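Local atomic coordinates of nucleoporin NUP82 (Saccharomyces cerevisiae, PDB entry 3PBP), a protein that serves as a structural component of the nuclear pore complex, its N-terminal domain providing the region that interacts with NUP116. Residues Ala303-Asp308 with Val384-Trp389. The protein carries 1 engineered substitution. Sequence-based numbering, arbitrary orientation.
Sequences ATILID and VNFMSW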
ATOM      1  N   ALA A 303      -3.828  -7.464   5.437  1.00 54.61           N
ATOM      2  CA  ALA A 303      -4.528  -8.378   4.557  1.00 53.41           C
ATOM      3  C   ALA A 303      -5.932  -7.880   4.349  1.00 53.11           C
ATOM      4  O   ALA A 303      -6.482  -7.167   5.185  1.00 50.65           O
ATOM      5  CB  ALA A 303      -4.571  -9.777   5.173  1.00 53.24           C
ATOM      6  N   THR A 304      -6.518  -8.281   3.232  1.00 53.68           N
ATOM      7  CA  THR A 304      -7.868  -7.877   2.922  1.00 53.83           C
ATOM      8  C   THR A 304      -8.706  -9.131   2.776  1.00 54.30           C
ATOM      9  O   THR A 304      -8.337 -10.044   2.052  1.00 53.50           O
ATOM     10  CB  THR A 304      -7.875  -7.030   1.643  1.00 53.61           C
ATOM     11  OG1 THR A 304      -7.654  -5.658   1.990  1.00 50.21           O
ATOM     12  CG2 THR A 304      -9.177  -7.151   0.936  1.00 54.79           C
ATOM     13  N   ILE A 305      -9.823  -9.180   3.494  1.00 55.86           N
ATOM     14  CA  ILE A 305     -10.698 -10.342   3.457  1.00 56.99           C
ATOM     15  C   ILE A 305     -12.100  -9.992   3.012  1.00 58.71           C
ATOM     16  O   ILE A 305     -12.760  -9.120   3.580  1.00 59.70           O
ATOM     17  CB  ILE A 305     -10.812 -11.027   4.832  1.00 56.66           C
ATOM     18  CG1 ILE A 305      -9.425 -11.411   5.339  1.00 56.74           C
ATOM     19  CG2 ILE A 305     -11.700 -12.257   4.725  1.00 55.81           C
ATOM     20  CD1 ILE A 305      -8.637 -10.233   5.898  1.00 58.04           C
ATOM     21  N   LEU A 306     -12.560 -10.714   2.004  1.00 59.81           N
ATOM     22  CA  LEU A 306     -13.875 -10.501   1.452  1.00 59.44           C
ATOM     23  C   LEU A 306     -14.964 -11.068   2.374  1.00 60.47           C
ATOM     24  O   LEU A 306     -14.859 -12.184   2.872  1.00 59.66           O
ATOM     25  CB  LEU A 306     -13.916 -11.139   0.065  1.00 58.39           C
ATOM     26  CG  LEU A 306     -14.981 -10.624  -0.889  1.00 57.40           C
ATOM     27  CD1 LEU A 306     -14.891  -9.121  -1.015  1.00 56.29           C
ATOM     28  CD2 LEU A 306     -14.781 -11.277  -2.224  1.00 57.55           C
ATOM     29  N   ILE A 307     -16.005 -10.276   2.595  1.00 63.25           N
ATOM     30  CA  ILE A 307     -17.131 -10.633   3.455  1.00 66.28           C
ATOM     31  C   ILE A 307     -18.358 -11.155   2.688  1.00 68.85           C
ATOM     32  O   ILE A 307     -19.075 -12.029   3.168  1.00 68.02           O
ATOM     33  CB  ILE A 307     -17.538  -9.414   4.287  1.00 66.68           C
ATOM     34  CG1 ILE A 307     -16.785  -9.423   5.601  1.00 67.84           C
ATOM     35  CG2 ILE A 307     -19.022  -9.377   4.523  1.00 67.78           C
ATOM     36  CD1 ILE A 307     -17.130  -8.206   6.430  1.00 71.00           C
ATOM     37  N   ASP A 308     -18.608 -10.604   1.507  1.00 71.67           N
ATOM     38  CA  ASP A 308     -19.731 -11.047   0.694  1.00 74.83           C
ATOM     39  C   ASP A 308     -19.372 -10.987  -0.786  1.00 76.86           C
ATOM     40  O   ASP A 308     -18.206 -11.133  -1.143  1.00 78.33           O
ATOM     41  CB  ASP A 308     -20.962 -10.187   0.966  1.00 75.75           C
ATOM     42  CG  ASP A 308     -20.749  -8.732   0.617  1.00 76.61           C
ATOM     43  OD1 ASP A 308     -19.852  -8.431  -0.198  1.00 77.98           O
ATOM     44  OD2 ASP A 308     -21.497  -7.889   1.151  1.00 77.27           O
ATOM     45  N   VAL A 384      -8.474 -17.813  11.451  1.00 75.22           N
ATOM     46  CA  VAL A 384      -9.406 -16.934  12.120  1.00 74.34           C
ATOM     47  C   VAL A 384     -10.651 -16.939  11.242  1.00 74.52           C
ATOM     48  O   VAL A 384     -10.575 -16.663  10.049  1.00 73.98           O
ATOM     49  CB  VAL A 384      -8.833 -15.517  12.217  1.00 73.45           C
ATOM     50  CG1 VAL A 384      -9.785 -14.623  12.970  1.00 74.28           C
ATOM     51  CG2 VAL A 384      -7.495 -15.561  12.904  1.00 72.85           C
ATOM     52  N   ASN A 385     -11.794 -17.280  11.822  1.00 75.11           N
ATOM     53  CA  ASN A 385     -13.031 -17.320  11.062  1.00 76.84           C
ATOM     54  C   ASN A 385     -14.021 -16.322  11.625  1.00 77.38           C
ATOM     55  O   ASN A 385     -14.599 -16.555  12.682  1.00 78.85           O
ATOM     56  CB  ASN A 385     -13.629 -18.725  11.118  1.00 77.85           C
ATOM     57  CG  ASN A 385     -14.892 -18.854  10.293  1.00 79.46           C
ATOM     58  OD1 ASN A 385     -15.880 -18.150  10.522  1.00 80.48           O
ATOM     59  ND2 ASN A 385     -14.869 -19.762   9.322  1.00 80.69           N
ATOM     60  N   PHE A 386     -14.231 -15.210  10.927  1.00 77.95           N
ATOM     61  CA  PHE A 386     -15.165 -14.220  11.429  1.00 79.19           C
ATOM     62  C   PHE A 386     -16.481 -14.092  10.684  1.00 81.09           C
ATOM     63  O   PHE A 386     -17.083 -13.017  10.650  1.00 81.15           O
ATOM     64  CB  PHE A 386     -14.493 -12.853  11.560  1.00 77.29           C
ATOM     65  CG  PHE A 386     -13.421 -12.583  10.547  1.00 75.32           C
ATOM     66  CD1 PHE A 386     -13.730 -12.045   9.315  1.00 74.19           C
ATOM     67  CD2 PHE A 386     -12.090 -12.822  10.855  1.00 75.04           C
ATOM     68  CE1 PHE A 386     -12.729 -11.740   8.403  1.00 73.66           C
ATOM     69  CE2 PHE A 386     -11.085 -12.523   9.949  1.00 74.94           C
ATOM     70  CZ  PHE A 386     -11.407 -11.978   8.720  1.00 74.02           C
HETATM   71  N   MSE A 387     -16.943 -15.198  10.110  1.00 83.49           N
HETATM   72  CA  MSE A 387     -18.214 -15.206   9.394  1.00 85.90           C
HETATM   73  C   MSE A 387     -19.380 -15.266  10.376  1.00 84.70           C
HETATM   74  O   MSE A 387     -20.542 -15.144   9.983  1.00 83.97           O
HETATM   75  CB  MSE A 387     -18.283 -16.392   8.428  1.00 89.97           C
HETATM   76  CG  MSE A 387     -17.575 -16.142   7.107  1.00 96.20           C
HETATM   77 SE   MSE A 387     -18.279 -14.571   6.157  1.00105.81          SE
HETATM   78  CE  MSE A 387     -19.734 -15.412   5.179  1.00103.10           C
ATOM     79  N   SER A 388     -19.051 -15.465  11.653  1.00 83.87           N
ATOM     80  CA  SER A 388     -20.037 -15.532  12.729  1.00 81.64           C
ATOM     81  C   SER A 388     -20.772 -14.207  12.716  1.00 80.84           C
ATOM     82  O   SER A 388     -22.002 -14.162  12.712  1.00 80.69           O
ATOM     83  CB  SER A 388     -19.342 -15.706  14.085  1.00 81.32           C
ATOM     84  OG  SER A 388     -18.207 -16.559  13.982  1.00 81.85           O
ATOM     85  N   TRP A 389     -19.997 -13.125  12.693  1.00 79.89           N
ATOM     86  CA  TRP A 389     -20.551 -11.779  12.683  1.00 78.77           C
ATOM     87  C   TRP A 389     -20.522 -11.105  11.321  1.00 77.98           C
ATOM     88  O   TRP A 389     -21.420 -10.332  10.990  1.00 77.64           O
ATOM     89  CB  TRP A 389     -19.819 -10.892  13.694  1.00 77.41           C
ATOM     90  CG  TRP A 389     -18.322 -10.944  13.617  1.00 76.00           C
ATOM     91  CD1 TRP A 389     -17.496 -11.755  14.334  1.00 75.76           C
ATOM     92  CD2 TRP A 389     -17.469 -10.095  12.831  1.00 76.49           C
ATOM     93  NE1 TRP A 389     -16.180 -11.462  14.055  1.00 76.00           N
ATOM     94  CE2 TRP A 389     -16.135 -10.447  13.135  1.00 76.03           C
ATOM     95  CE3 TRP A 389     -17.702  -9.070  11.900  1.00 75.35           C
ATOM     96  CZ2 TRP A 389     -15.038  -9.808  12.543  1.00 75.03           C
ATOM     97  CZ3 TRP A 389     -16.610  -8.437  11.314  1.00 72.98           C
ATOM     98  CH2 TRP A 389     -15.297  -8.810  11.638  1.00 73.17           C
TER
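A selenomethionine tail reaching a backbone carbonyl is the odd feature here: CE of M387 ends 4.0 Å from O of I307, a van der Waals approach. The tail gets there because it bends twice, at chi2 (-58°) and chi3 (-87°). The other direct contact is apolar. I305 CG2 lies 3.9 Å from F386 CE1, approaching the ring obliquely, while I305 CG1, 4.0 Å from F386 CZ, sits in the ring plane at its edge. I305 sets CG1 anti to its carbonyl carbon (chi1 -56°) and CG2 anti to its backbone N, which brings both branches to the CE1/CZ end of the phenyl ring. I314 of strand 313-319 also touches F386, I307 and W389, so the two segments share a buried core between neighbouring blades of a beta-propeller. F386 is the N-cap residue of helix 387-399, and an Asx turn spans it, M387 N donating to N385 OD1 (3.2 Å). The carbonyl O of F386 stands 3.6 Å above the W389 ring, over its centre. Replacing F386 with an alanine is likely to leave I305 without its aromatic neighbour and open a gap beside I314. With only van der Waals contacts linking the two segments directly, the contact probably depends on shape fit rather than directional bonding.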